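Local structure of surface protein VspA (Borrelia turicatae, 1YJG) at residues A7-K12 with E69-I74; V21-E26 with Y55-A60; K29-K34 with D112-I117. The protein probably serves as one of the antigenically distinct, switchable outer-membrane lipoproteins that help the spirochete evade host immunity, its helical core being the part described here. All coordinates share one frame; numbering follows the deposited sequence.

Interaction 1 of 3, residues A7-K12 with E69-I74; sequences AVAFAK and EKKVGI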
ATOM      1  N   ALA A   7      14.649  17.411  -4.244  1.00 12.53           N
ATOM      2  CA  ALA A   7      13.864  17.402  -3.029  1.00 15.40           C
ATOM      3  C   ALA A   7      12.534  16.741  -3.308  1.00 14.93           C
ATOM      4  O   ALA A   7      12.068  15.917  -2.525  1.00 12.48           O
ATOM      5  CB  ALA A   7      13.649  18.823  -2.509  1.00 16.62           C
ATOM      6  N   VAL A   8      11.933  17.104  -4.434  1.00 13.15           N
ATOM      7  CA  VAL A   8      10.645  16.549  -4.820  1.00 14.89           C
ATOM      8  C   VAL A   8      10.774  15.040  -5.046  1.00 14.91           C
ATOM      9  O   VAL A   8       9.979  14.267  -4.521  1.00 12.69           O
ATOM     10  CB  VAL A   8      10.097  17.252  -6.074  1.00 15.72           C
ATOM     11  CG1 VAL A   8       8.913  16.478  -6.698  1.00 16.36           C
ATOM     12  CG2 VAL A   8       9.690  18.681  -5.735  1.00 18.56           C
ATOM     13  N   ALA A   9      11.793  14.634  -5.798  1.00  9.48           N
ATOM     14  CA  ALA A   9      12.026  13.224  -6.090  1.00 12.21           C
ATOM     15  C   ALA A   9      12.178  12.406  -4.796  1.00 13.05           C
ATOM     16  O   ALA A   9      11.566  11.343  -4.635  1.00 14.89           O
ATOM     17  CB  ALA A   9      13.264  13.070  -6.990  1.00 12.55           C
ATOM     18  N   PHE A  10      12.967  12.925  -3.865  1.00 13.53           N
ATOM     19  CA  PHE A  10      13.204  12.258  -2.589  1.00 14.92           C
ATOM     20  C   PHE A  10      11.927  12.138  -1.773  1.00 16.28           C
ATOM     21  O   PHE A  10      11.659  11.111  -1.160  1.00 14.80           O
ATOM     22  CB  PHE A  10      14.258  13.021  -1.781  1.00 17.68           C
ATOM     23  CG  PHE A  10      14.683  12.309  -0.541  1.00 15.35           C
ATOM     24  CD1 PHE A  10      15.605  11.268  -0.606  1.00 17.98           C
ATOM     25  CD2 PHE A  10      14.150  12.659   0.688  1.00 14.43           C
ATOM     26  CE1 PHE A  10      15.981  10.586   0.551  1.00 20.14           C
ATOM     27  CE2 PHE A  10      14.530  11.986   1.848  1.00 16.46           C
ATOM     28  CZ  PHE A  10      15.432  10.951   1.785  1.00 15.96           C
ATOM     29  N   ALA A  11      11.149  13.210  -1.763  1.00 17.17           N
ATOM     30  CA  ALA A  11       9.889  13.259  -1.040  1.00 15.79           C
ATOM     31  C   ALA A  11       8.905  12.254  -1.632  1.00 13.18           C
ATOM     32  O   ALA A  11       8.130  11.650  -0.902  1.00 12.41           O
ATOM     33  CB  ALA A  11       9.308  14.653  -1.097  1.00 13.35           C
ATOM     34  N   LYS A  12       8.943  12.095  -2.951  1.00 11.57           N
ATOM     35  CA  LYS A  12       8.066  11.164  -3.657  1.00 13.52           C
ATOM     36  C   LYS A  12       8.357   9.738  -3.212  1.00 13.29           C
ATOM     37  O   LYS A  12       7.448   8.941  -3.046  1.00 13.74           O
ATOM     38  CB  LYS A  12       8.308  11.206  -5.165  1.00 18.55           C
ATOM     39  CG  LYS A  12       7.512  12.225  -5.938  1.00 23.96           C
ATOM     40  CD  LYS A  12       7.983  12.291  -7.408  1.00 25.99           C
ATOM     41  CE  LYS A  12       7.776  10.970  -8.152  1.00 29.44           C
ATOM     42  NZ  LYS A  12       8.344  10.975  -9.542  1.00 32.21           N
ATOM     43  N   GLU A  69      18.949   4.706   0.621  1.00 22.64           N
ATOM     44  CA  GLU A  69      20.183   4.815   1.403  1.00 24.11           C
ATOM     45  C   GLU A  69      21.412   5.074   0.527  1.00 24.08           C
ATOM     46  O   GLU A  69      22.377   5.678   0.986  1.00 25.19           O
ATOM     47  CB  GLU A  69      20.458   3.508   2.144  1.00 22.77           C
ATOM     48  CG  GLU A  69      19.757   3.336   3.467  1.00 20.93           C
ATOM     49  CD  GLU A  69      20.118   2.023   4.130  1.00 23.39           C
ATOM     50  OE1 GLU A  69      19.729   1.816   5.314  1.00 24.35           O
ATOM     51  OE2 GLU A  69      20.785   1.188   3.467  1.00 23.18           O
ATOM     52  N   LYS A  70      21.378   4.585  -0.712  1.00 23.91           N
ATOM     53  CA  LYS A  70      22.482   4.743  -1.662  1.00 27.52           C
ATOM     54  C   LYS A  70      22.374   5.982  -2.546  1.00 28.06           C
ATOM     55  O   LYS A  70      23.174   6.151  -3.469  1.00 29.33           O
ATOM     56  CB  LYS A  70      22.567   3.498  -2.552  1.00 27.91           C
ATOM     57  CG  LYS A  70      22.676   2.168  -1.782  1.00 30.06           C
ATOM     58  CD  LYS A  70      21.975   1.005  -2.508  1.00 32.93           C
ATOM     59  CE  LYS A  70      22.957   0.026  -3.113  1.00 35.67           C
ATOM     60  NZ  LYS A  70      23.940   0.702  -4.023  1.00 36.61           N
ATOM     61  N   LYS A  71      21.407   6.857  -2.275  1.00 31.55           N
ATOM     62  CA  LYS A  71      21.249   8.064  -3.094  1.00 32.86           C
ATOM     63  C   LYS A  71      22.378   9.066  -2.823  1.00 30.61           C
ATOM     64  O   LYS A  71      22.698   9.360  -1.665  1.00 28.86           O
ATOM     65  CB  LYS A  71      19.866   8.701  -2.893  1.00 34.63           C
ATOM     66  CG  LYS A  71      19.258   9.217  -4.185  1.00 36.92           C
ATOM     67  CD  LYS A  71      17.894   9.874  -3.984  1.00 38.67           C
ATOM     68  CE  LYS A  71      17.661  10.987  -5.022  1.00 38.62           C
ATOM     69  NZ  LYS A  71      16.234  11.409  -5.137  1.00 38.29           N
ATOM     70  N   VAL A  72      22.983   9.562  -3.903  1.00 29.35           N
ATOM     71  CA  VAL A  72      24.083  10.527  -3.830  1.00 26.74           C
ATOM     72  C   VAL A  72      23.592  11.947  -3.557  1.00 25.70           C
ATOM     73  O   VAL A  72      22.520  12.342  -4.019  1.00 25.17           O
ATOM     74  CB  VAL A  72      24.940  10.545  -5.144  1.00 27.75           C
ATOM     75  CG1 VAL A  72      25.407   9.134  -5.523  1.00 27.76           C
ATOM     76  CG2 VAL A  72      24.185  11.203  -6.312  1.00 27.89           C
ATOM     77  N   GLY A  73      24.393  12.709  -2.810  1.00 26.63           N
ATOM     78  CA  GLY A  73      24.070  14.086  -2.466  1.00 24.38           C
ATOM     79  C   GLY A  73      23.150  14.242  -1.267  1.00 24.25           C
ATOM     80  O   GLY A  73      22.827  15.366  -0.887  1.00 23.88           O
ATOM     81  N   ILE A  74      22.733  13.123  -0.673  1.00 23.23           N
ATOM     82  CA  ILE A  74      21.843  13.122   0.499  1.00 20.84           C
ATOM     83  C   ILE A  74      22.652  13.496   1.733  1.00 17.48           C
ATOM     84  O   ILE A  74      23.778  13.035   1.899  1.00 13.14           O
ATOM     85  CB  ILE A  74      21.194  11.710   0.678  1.00 25.83           C
ATOM     86  CG1 ILE A  74      20.269  11.384  -0.497  1.00 28.61           C
ATOM     87  CG2 ILE A  74      20.430  11.590   1.995  1.00 30.78           C
ATOM     88  CD1 ILE A  74      19.138  12.360  -0.718  1.00 29.92           C
TER
HETATM   89  O   HOH W   1      14.408   9.552  -4.844  1.00 44.73           O
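K71 NZ comes up beside A9 and F10 and donates to a water with a separation of 2.6 Å between NZ and the water oxygen. The same water turns a hydrogen towards A9 O, but that link is weak, 3.4 Å from water oxygen to carbonyl oxygen, and A9 O also receives a weak bond from S13 OG. The water is therefore held mainly from the lysine side. No direct hydrogen bond joins the segments: K71 NZ lies 3.8 Å from F10 N and 3.9 Å from A9 CB, contacts and not hydrogen bonds.

Further back along the lysine, K71 CD stands at the edge of the F10 ring, near the ring plane. The chain bends at chi3 (149°), away from a fully extended zigzag, as it reaches the helix at A9 and F10. The second half of the contact is apolar. I74 CD1 meets the ring obliquely, 3.7 Å from F10 CD1 and 3.8 Å from F10 CE1. F10 has CG anti to its own N (chi1 -173°), which sends the ring out from the helix into this meeting.

K71 and I74 are the two ends of a type II beta turn, and G73, at its third position with phi 83°, supplies the positive backbone torsion such a turn requires. The turn thus brings lysine and isoleucine to the same aromatic side chain. Within the fold, the contact closes the loop between helices 48-69 and 76-98 against helix 2-28. F10 also touches I82 of helix 76-98 and A146 of helix 129-155, and the neighbouring A11 packs on V150 of helix 129-155.

Interaction 2 of 3, residues V21-E26 with Y55-A60; sequences VKSIDE and YSVISA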
ATOM      1  N   VAL A  21       3.564   1.552   4.362  1.00  8.32           N
ATOM      2  CA  VAL A  21       3.599   1.238   5.780  1.00 12.39           C
ATOM      3  C   VAL A  21       2.194   1.388   6.391  1.00 11.62           C
ATOM      4  O   VAL A  21       1.730   0.506   7.112  1.00 11.51           O
ATOM      5  CB  VAL A  21       4.648   2.106   6.528  1.00  9.83           C
ATOM      6  CG1 VAL A  21       4.508   1.983   8.043  1.00  9.20           C
ATOM      7  CG2 VAL A  21       6.053   1.716   6.099  1.00  7.25           C
ATOM      8  N   LYS A  22       1.525   2.485   6.056  1.00 11.38           N
ATOM      9  CA  LYS A  22       0.182   2.760   6.531  1.00 11.09           C
ATOM     10  C   LYS A  22      -0.820   1.771   5.933  1.00 11.55           C
ATOM     11  O   LYS A  22      -1.864   1.490   6.557  1.00 12.03           O
ATOM     12  CB  LYS A  22      -0.247   4.184   6.171  1.00 10.62           C
ATOM     13  CG  LYS A  22       0.624   5.311   6.747  1.00 13.21           C
ATOM     14  CD  LYS A  22       0.796   5.221   8.260  1.00 13.90           C
ATOM     15  CE  LYS A  22       1.751   6.307   8.732  1.00 15.42           C
ATOM     16  NZ  LYS A  22       2.022   6.237  10.179  1.00 11.58           N
ATOM     17  N   SER A  23      -0.502   1.244   4.747  1.00  5.97           N
ATOM     18  CA  SER A  23      -1.365   0.288   4.045  1.00  5.56           C
ATOM     19  C   SER A  23      -1.535  -0.967   4.870  1.00  7.67           C
ATOM     20  O   SER A  23      -2.532  -1.661   4.723  1.00 10.71           O
ATOM     21  CB  SER A  23      -0.845  -0.042   2.627  1.00  6.91           C
ATOM     22  OG  SER A  23       0.135  -1.074   2.589  1.00  3.12           O
ATOM     23  N   ILE A  24      -0.562  -1.254   5.735  1.00  9.21           N
ATOM     24  CA  ILE A  24      -0.632  -2.427   6.606  1.00 10.36           C
ATOM     25  C   ILE A  24      -1.834  -2.271   7.576  1.00 11.98           C
ATOM     26  O   ILE A  24      -2.389  -3.263   8.018  1.00 10.08           O
ATOM     27  CB  ILE A  24       0.692  -2.657   7.375  1.00 10.45           C
ATOM     28  CG1 ILE A  24       1.911  -2.643   6.435  1.00 11.47           C
ATOM     29  CG2 ILE A  24       0.632  -3.975   8.150  1.00 11.98           C
ATOM     30  CD1 ILE A  24       1.846  -3.610   5.257  1.00 12.05           C
ATOM     31  N   ASP A  25      -2.215  -1.031   7.914  1.00 11.57           N
ATOM     32  CA  ASP A  25      -3.376  -0.790   8.791  1.00 11.46           C
ATOM     33  C   ASP A  25      -4.653  -1.210   8.038  1.00 12.14           C
ATOM     34  O   ASP A  25      -5.632  -1.615   8.651  1.00  9.18           O
ATOM     35  CB  ASP A  25      -3.525   0.679   9.190  1.00 10.48           C
ATOM     36  CG  ASP A  25      -2.336   1.220   9.952  1.00 10.75           C
ATOM     37  OD1 ASP A  25      -1.584   0.426  10.566  1.00  8.02           O
ATOM     38  OD2 ASP A  25      -2.073   2.448   9.967  1.00 11.95           O
ATOM     39  N   GLU A  26      -4.647  -1.065   6.708  1.00 12.99           N
ATOM     40  CA  GLU A  26      -5.802  -1.453   5.887  1.00 11.96           C
ATOM     41  C   GLU A  26      -5.893  -2.987   5.791  1.00  9.44           C
ATOM     42  O   GLU A  26      -6.982  -3.525   5.644  1.00  6.62           O
ATOM     43  CB  GLU A  26      -5.766  -0.821   4.487  1.00 10.65           C
ATOM     44  CG  GLU A  26      -5.623   0.710   4.437  1.00 12.00           C
ATOM     45  CD  GLU A  26      -6.712   1.490   5.168  1.00 13.98           C
ATOM     46  OE1 GLU A  26      -6.519   2.709   5.360  1.00 14.08           O
ATOM     47  OE2 GLU A  26      -7.767   0.921   5.534  1.00 13.64           O
ATOM     48  N   TYR A  55       3.810  -9.124   4.830  1.00 12.34           N
ATOM     49  CA  TYR A  55       5.230  -9.421   4.781  1.00 10.70           C
ATOM     50  C   TYR A  55       5.819  -8.957   3.438  1.00 10.87           C
ATOM     51  O   TYR A  55       6.909  -8.406   3.414  1.00  9.15           O
ATOM     52  CB  TYR A  55       5.465 -10.923   4.972  1.00  9.33           C
ATOM     53  CG  TYR A  55       6.919 -11.298   5.025  1.00 10.08           C
ATOM     54  CD1 TYR A  55       7.580 -11.406   6.236  1.00 12.15           C
ATOM     55  CD2 TYR A  55       7.644 -11.517   3.860  1.00 13.50           C
ATOM     56  CE1 TYR A  55       8.919 -11.728   6.288  1.00 14.42           C
ATOM     57  CE2 TYR A  55       8.988 -11.850   3.904  1.00 14.10           C
ATOM     58  CZ  TYR A  55       9.619 -11.948   5.119  1.00 10.83           C
ATOM     59  OH  TYR A  55      10.949 -12.270   5.174  1.00 14.22           O
ATOM     60  N   SER A  56       5.094  -9.189   2.339  1.00 12.28           N
ATOM     61  CA  SER A  56       5.545  -8.811   0.988  1.00 13.79           C
ATOM     62  C   SER A  56       5.583  -7.287   0.794  1.00 10.84           C
ATOM     63  O   SER A  56       6.470  -6.762   0.120  1.00 12.09           O
ATOM     64  CB  SER A  56       4.664  -9.473  -0.082  1.00 13.17           C
ATOM     65  OG  SER A  56       5.169  -9.234  -1.385  1.00  9.94           O
ATOM     66  N   VAL A  57       4.617  -6.588   1.383  1.00 10.52           N
ATOM     67  CA  VAL A  57       4.556  -5.139   1.301  1.00 12.29           C
ATOM     68  C   VAL A  57       5.747  -4.567   2.084  1.00 11.32           C
ATOM     69  O   VAL A  57       6.391  -3.657   1.615  1.00  9.76           O
ATOM     70  CB  VAL A  57       3.221  -4.583   1.862  1.00 12.51           C
ATOM     71  CG1 VAL A  57       3.290  -3.076   2.049  1.00 11.64           C
ATOM     72  CG2 VAL A  57       2.064  -4.941   0.935  1.00 14.68           C
ATOM     73  N   ILE A  58       6.043  -5.111   3.263  1.00 14.36           N
ATOM     74  CA  ILE A  58       7.168  -4.609   4.061  1.00 15.93           C
ATOM     75  C   ILE A  58       8.499  -4.964   3.405  1.00 15.17           C
ATOM     76  O   ILE A  58       9.475  -4.265   3.623  1.00 12.60           O
ATOM     77  CB  ILE A  58       7.091  -5.062   5.548  1.00 15.09           C
ATOM     78  CG1 ILE A  58       5.811  -4.539   6.196  1.00 14.10           C
ATOM     79  CG2 ILE A  58       8.283  -4.539   6.347  1.00 14.98           C
ATOM     80  CD1 ILE A  58       5.584  -3.050   6.048  1.00 18.54           C
ATOM     81  N   SER A  59       8.525  -6.022   2.587  1.00 16.28           N
ATOM     82  CA  SER A  59       9.744  -6.431   1.884  1.00 15.83           C
ATOM     83  C   SER A  59       9.994  -5.404   0.797  1.00 10.49           C
ATOM     84  O   SER A  59      11.135  -5.050   0.535  1.00  7.18           O
ATOM     85  CB  SER A  59       9.628  -7.823   1.257  1.00 17.06           C
ATOM     86  OG  SER A  59       9.657  -8.820   2.259  1.00 25.39           O
ATOM     87  N   ALA A  60       8.917  -4.928   0.169  1.00 11.91           N
ATOM     88  CA  ALA A  60       9.014  -3.918  -0.892  1.00 10.77           C
ATOM     89  C   ALA A  60       9.517  -2.631  -0.261  1.00 10.57           C
ATOM     90  O   ALA A  60      10.330  -1.931  -0.847  1.00 12.05           O
ATOM     91  CB  ALA A  60       7.665  -3.690  -1.565  1.00  8.58           C
TER
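I24, V57, I58 and S23 interlock where two long helices of the helical bundle run side by side. The segment axes are antiparallel, 171° between their N-to-C directions, and approach to 9.8 Å. In the first shell, I24 CD1 reaches V57 CG1 at 3.6 Å, the two side chains lying alongside and pointing contrary ways. I58 crosses I24 at a slant, its CD1 3.7 Å from I24 CG1, so one isoleucine is touched at its tip by the valine and along its shaft by the other isoleucine. All four residues are buried.

The next shell closes this core: I24 rests on L132, and I58 on both L135 and F92, from helices 129-155 and 76-98. Beside it runs the dimer interface, where E26 O accepts from S56 OG of the second subunit, and S56 OG donates in return to E26 O of that subunit.

S23 turns its hydroxyl back to its own helix. With chi1 at 85° the hydroxyl lies between backbone N and carbonyl carbon, bonded to L20 O one turn back, while S23 OG merely touches the methyl V57 CG1, at 3.8 Å.

Interaction 3 of 3, residues K29-K34 with D112-I117; sequences KAIGKK and DAKTAI
I31, A113, K114 and I117 meet without a ring, amide or carboxylate between them, so the contact has no stacked faces and depends on branched and linear aliphatic groups. It packs the turn between helix 2-28 and strand 33-36, where the small hairpin 33-36/39-42 begins, on helix 110-117. The flat groups lie around it: the side chain of N47 touches both I31 and A113, and its OD1 accepts from G32 N, while the carboxylate of D112 is turned to K127, with which OD1 makes a salt bridge.

Between the segments, I31 acts as a single probe. Its chi2 of 173° extends the chain, and the terminal CD1 enters a three-sided seat on helix 110-117. One wall is A113, with I31 CD1 and A113 CB 3.8 Å apart; a second is I117, whose CG1 is also 3.8 Å from I31 CD1; the third is the aliphatic part of K114, with CG 4.0 Å from I31 CD1. The other branch of the isoleucine is used as well, I31 CG2 lying 3.9 Å from A113 CB.

Each side is shaped by its own backbone. A type II turn from A30 to K33, with G32 in its third position, presents I31 as the chain enters the strand. On the helix, A113 O accepts from both A116 N and I117 N, and T115 OG1, itself hydrogen-bonded to K127 NZ, donates to D112 O at 2.7 Å, tilted 25° from the carbonyl plane. Helix 48-69 packs against the same side chains: L50 touches I31, and I51 touches A113 and I117.

No hydrogen bond crosses between the segments. The chemistry suggests that hydrocarbon burial largely positions I31, while the directional bonds are the turn's weak K33 N to A30 O bond, those of the helix, and those to N47 and K127.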
ATOM      1  N   LYS A  29      -7.474  -4.525   8.948  1.00 18.30           N
ATOM      2  CA  LYS A  29      -8.937  -4.434   8.987  1.00 17.47           C
ATOM      3  C   LYS A  29      -9.570  -5.663   8.300  1.00 15.65           C
ATOM      4  O   LYS A  29     -10.775  -5.875   8.395  1.00 18.72           O
ATOM      5  CB  LYS A  29      -9.429  -3.173   8.269  1.00 17.31           C
ATOM      6  CG  LYS A  29      -9.169  -1.868   8.996  1.00 16.96           C
ATOM      7  CD  LYS A  29      -9.385  -0.688   8.047  1.00 16.44           C
ATOM      8  CE  LYS A  29      -8.721   0.587   8.551  1.00 15.65           C
ATOM      9  NZ  LYS A  29      -9.050   1.753   7.685  1.00 13.86           N
ATOM     10  N   ALA A  30      -8.761  -6.431   7.570  1.00 17.29           N
ATOM     11  CA  ALA A  30      -9.220  -7.633   6.864  1.00 17.68           C
ATOM     12  C   ALA A  30      -9.011  -8.920   7.658  1.00 17.89           C
ATOM     13  O   ALA A  30      -9.396  -9.996   7.201  1.00 17.24           O
ATOM     14  CB  ALA A  30      -8.526  -7.752   5.531  1.00 14.20           C
ATOM     15  N   ILE A  31      -8.364  -8.815   8.815  1.00 15.72           N
ATOM     16  CA  ILE A  31      -8.122  -9.980   9.651  1.00 17.88           C
ATOM     17  C   ILE A  31      -9.467 -10.564  10.088  1.00 17.33           C
ATOM     18  O   ILE A  31     -10.339  -9.846  10.580  1.00 16.07           O
ATOM     19  CB  ILE A  31      -7.278  -9.598  10.890  1.00 17.36           C
ATOM     20  CG1 ILE A  31      -5.844  -9.243  10.478  1.00 17.45           C
ATOM     21  CG2 ILE A  31      -7.282 -10.736  11.930  1.00 16.98           C
ATOM     22  CD1 ILE A  31      -4.983  -8.695  11.631  1.00 17.09           C
ATOM     23  N   GLY A  32      -9.636 -11.865   9.888  1.00 20.61           N
ATOM     24  CA  GLY A  32     -10.864 -12.545  10.266  1.00 21.29           C
ATOM     25  C   GLY A  32     -12.056 -12.028   9.495  1.00 21.24           C
ATOM     26  O   GLY A  32     -13.144 -11.901  10.050  1.00 24.30           O
ATOM     27  N   LYS A  33     -11.829 -11.699   8.225  1.00 19.64           N
ATOM     28  CA  LYS A  33     -12.867 -11.188   7.344  1.00 21.66           C
ATOM     29  C   LYS A  33     -12.757 -11.801   5.949  1.00 20.61           C
ATOM     30  O   LYS A  33     -11.658 -11.994   5.410  1.00 18.93           O
ATOM     31  CB  LYS A  33     -12.794  -9.658   7.207  1.00 25.97           C
ATOM     32  CG  LYS A  33     -12.927  -8.866   8.508  1.00 28.32           C
ATOM     33  CD  LYS A  33     -14.377  -8.625   8.868  1.00 31.47           C
ATOM     34  CE  LYS A  33     -14.522  -7.931  10.214  1.00 31.85           C
ATOM     35  NZ  LYS A  33     -14.351  -6.461  10.063  1.00 35.55           N
ATOM     36  N   LYS A  34     -13.914 -12.107   5.377  1.00 19.03           N
ATOM     37  CA  LYS A  34     -14.010 -12.672   4.043  1.00 19.55           C
ATOM     38  C   LYS A  34     -14.703 -11.637   3.168  1.00 17.82           C
ATOM     39  O   LYS A  34     -15.357 -10.730   3.680  1.00 13.51           O
ATOM     40  CB  LYS A  34     -14.828 -13.964   4.064  1.00 22.22           C
ATOM     41  CG  LYS A  34     -16.313 -13.804   4.462  1.00 23.85           C
ATOM     42  CD  LYS A  34     -17.075 -15.118   4.310  1.00 24.79           C
ATOM     43  CE  LYS A  34     -18.578 -14.904   4.250  1.00 26.44           C
ATOM     44  NZ  LYS A  34     -19.342 -15.961   4.980  1.00 27.62           N
ATOM     45  N   ASP A 112      -3.598 -13.825  16.986  1.00 21.13           N
ATOM     46  CA  ASP A 112      -2.202 -14.011  16.594  1.00 19.16           C
ATOM     47  C   ASP A 112      -1.843 -13.187  15.347  1.00 17.53           C
ATOM     48  O   ASP A 112      -0.703 -12.746  15.210  1.00 14.60           O
ATOM     49  CB  ASP A 112      -1.870 -15.490  16.426  1.00 17.53           C
ATOM     50  CG  ASP A 112      -2.052 -16.261  17.724  1.00 20.82           C
ATOM     51  OD1 ASP A 112      -1.301 -15.975  18.681  1.00 20.49           O
ATOM     52  OD2 ASP A 112      -2.934 -17.140  17.891  1.00 19.90           O
ATOM     53  N   ALA A 113      -2.808 -12.979  14.453  1.00 16.66           N
ATOM     54  CA  ALA A 113      -2.575 -12.187  13.253  1.00 18.00           C
ATOM     55  C   ALA A 113      -2.353 -10.747  13.714  1.00 14.07           C
ATOM     56  O   ALA A 113      -1.534 -10.042  13.163  1.00 13.05           O
ATOM     57  CB  ALA A 113      -3.744 -12.266  12.304  1.00 18.07           C
ATOM     58  N   LYS A 114      -3.068 -10.342  14.758  1.00 14.39           N
ATOM     59  CA  LYS A 114      -2.957  -9.001  15.304  1.00 15.12           C
ATOM     60  C   LYS A 114      -1.592  -8.752  15.950  1.00 16.33           C
ATOM     61  O   LYS A 114      -1.076  -7.633  15.880  1.00 15.83           O
ATOM     62  CB  LYS A 114      -4.100  -8.726  16.273  1.00 16.55           C
ATOM     63  CG  LYS A 114      -5.420  -8.528  15.554  1.00 15.42           C
ATOM     64  CD  LYS A 114      -6.593  -8.558  16.511  1.00 16.31           C
ATOM     65  CE  LYS A 114      -7.861  -8.050  15.821  1.00 18.68           C
ATOM     66  NZ  LYS A 114      -9.042  -8.899  16.091  1.00 18.24           N
ATOM     67  N   THR A 115      -0.997  -9.781  16.559  1.00 14.37           N
ATOM     68  CA  THR A 115       0.326  -9.622  17.180  1.00 14.77           C
ATOM     69  C   THR A 115       1.389  -9.398  16.106  1.00 13.99           C
ATOM     70  O   THR A 115       2.524  -9.047  16.414  1.00 17.13           O
ATOM     71  CB  THR A 115       0.745 -10.829  18.042  1.00 14.08           C
ATOM     72  OG1 THR A 115       0.988 -11.973  17.210  1.00 14.97           O
ATOM     73  CG2 THR A 115      -0.369 -11.248  19.026  1.00 12.02           C
ATOM     74  N   ALA A 116       1.031  -9.629  14.849  1.00 10.38           N
ATOM     75  CA  ALA A 116       1.965  -9.429  13.757  1.00 12.27           C
ATOM     76  C   ALA A 116       1.785  -8.114  13.008  1.00 10.33           C
ATOM     77  O   ALA A 116       2.759  -7.381  12.850  1.00 11.21           O
ATOM     78  CB  ALA A 116       1.904 -10.605  12.770  1.00  8.75           C
ATOM     79  N   ILE A 117       0.553  -7.797  12.588  1.00 13.46           N
ATOM     80  CA  ILE A 117       0.268  -6.577  11.799  1.00 10.93           C
ATOM     81  C   ILE A 117      -0.786  -5.563  12.264  1.00 13.29           C
ATOM     82  O   ILE A 117      -1.171  -4.688  11.471  1.00 15.47           O
ATOM     83  CB  ILE A 117      -0.130  -7.021  10.359  1.00 11.08           C
ATOM     84  CG1 ILE A 117      -1.552  -7.616  10.332  1.00 11.49           C
ATOM     85  CG2 ILE A 117       0.857  -8.045   9.816  1.00  8.11           C
ATOM     86  CD1 ILE A 117      -2.041  -8.005   8.937  1.00 10.51           C
TER

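The three contacts are spread along the long direction of the bundle. Interaction 1 and interaction 3 lie on opposite sides of the chain's centre, their own centres about 34 Å apart, and interaction 2, about 5 Å from that centre, lies about 21 Å from the first and 13 Å from the third, centre to centre. Interactions 1 and 2 share helix 2-28 but do not touch, nearest atoms being about 11 Å apart. Interactions 2 and 3 do touch, I24 CG2 packing on I117 CB at 3.8 Å, so the two apolar contacts join at this point. Both also meet the second subunit, interaction 2 through E26 and S56, interaction 3 through K33 O, which accepts from S52 OG of that subunit.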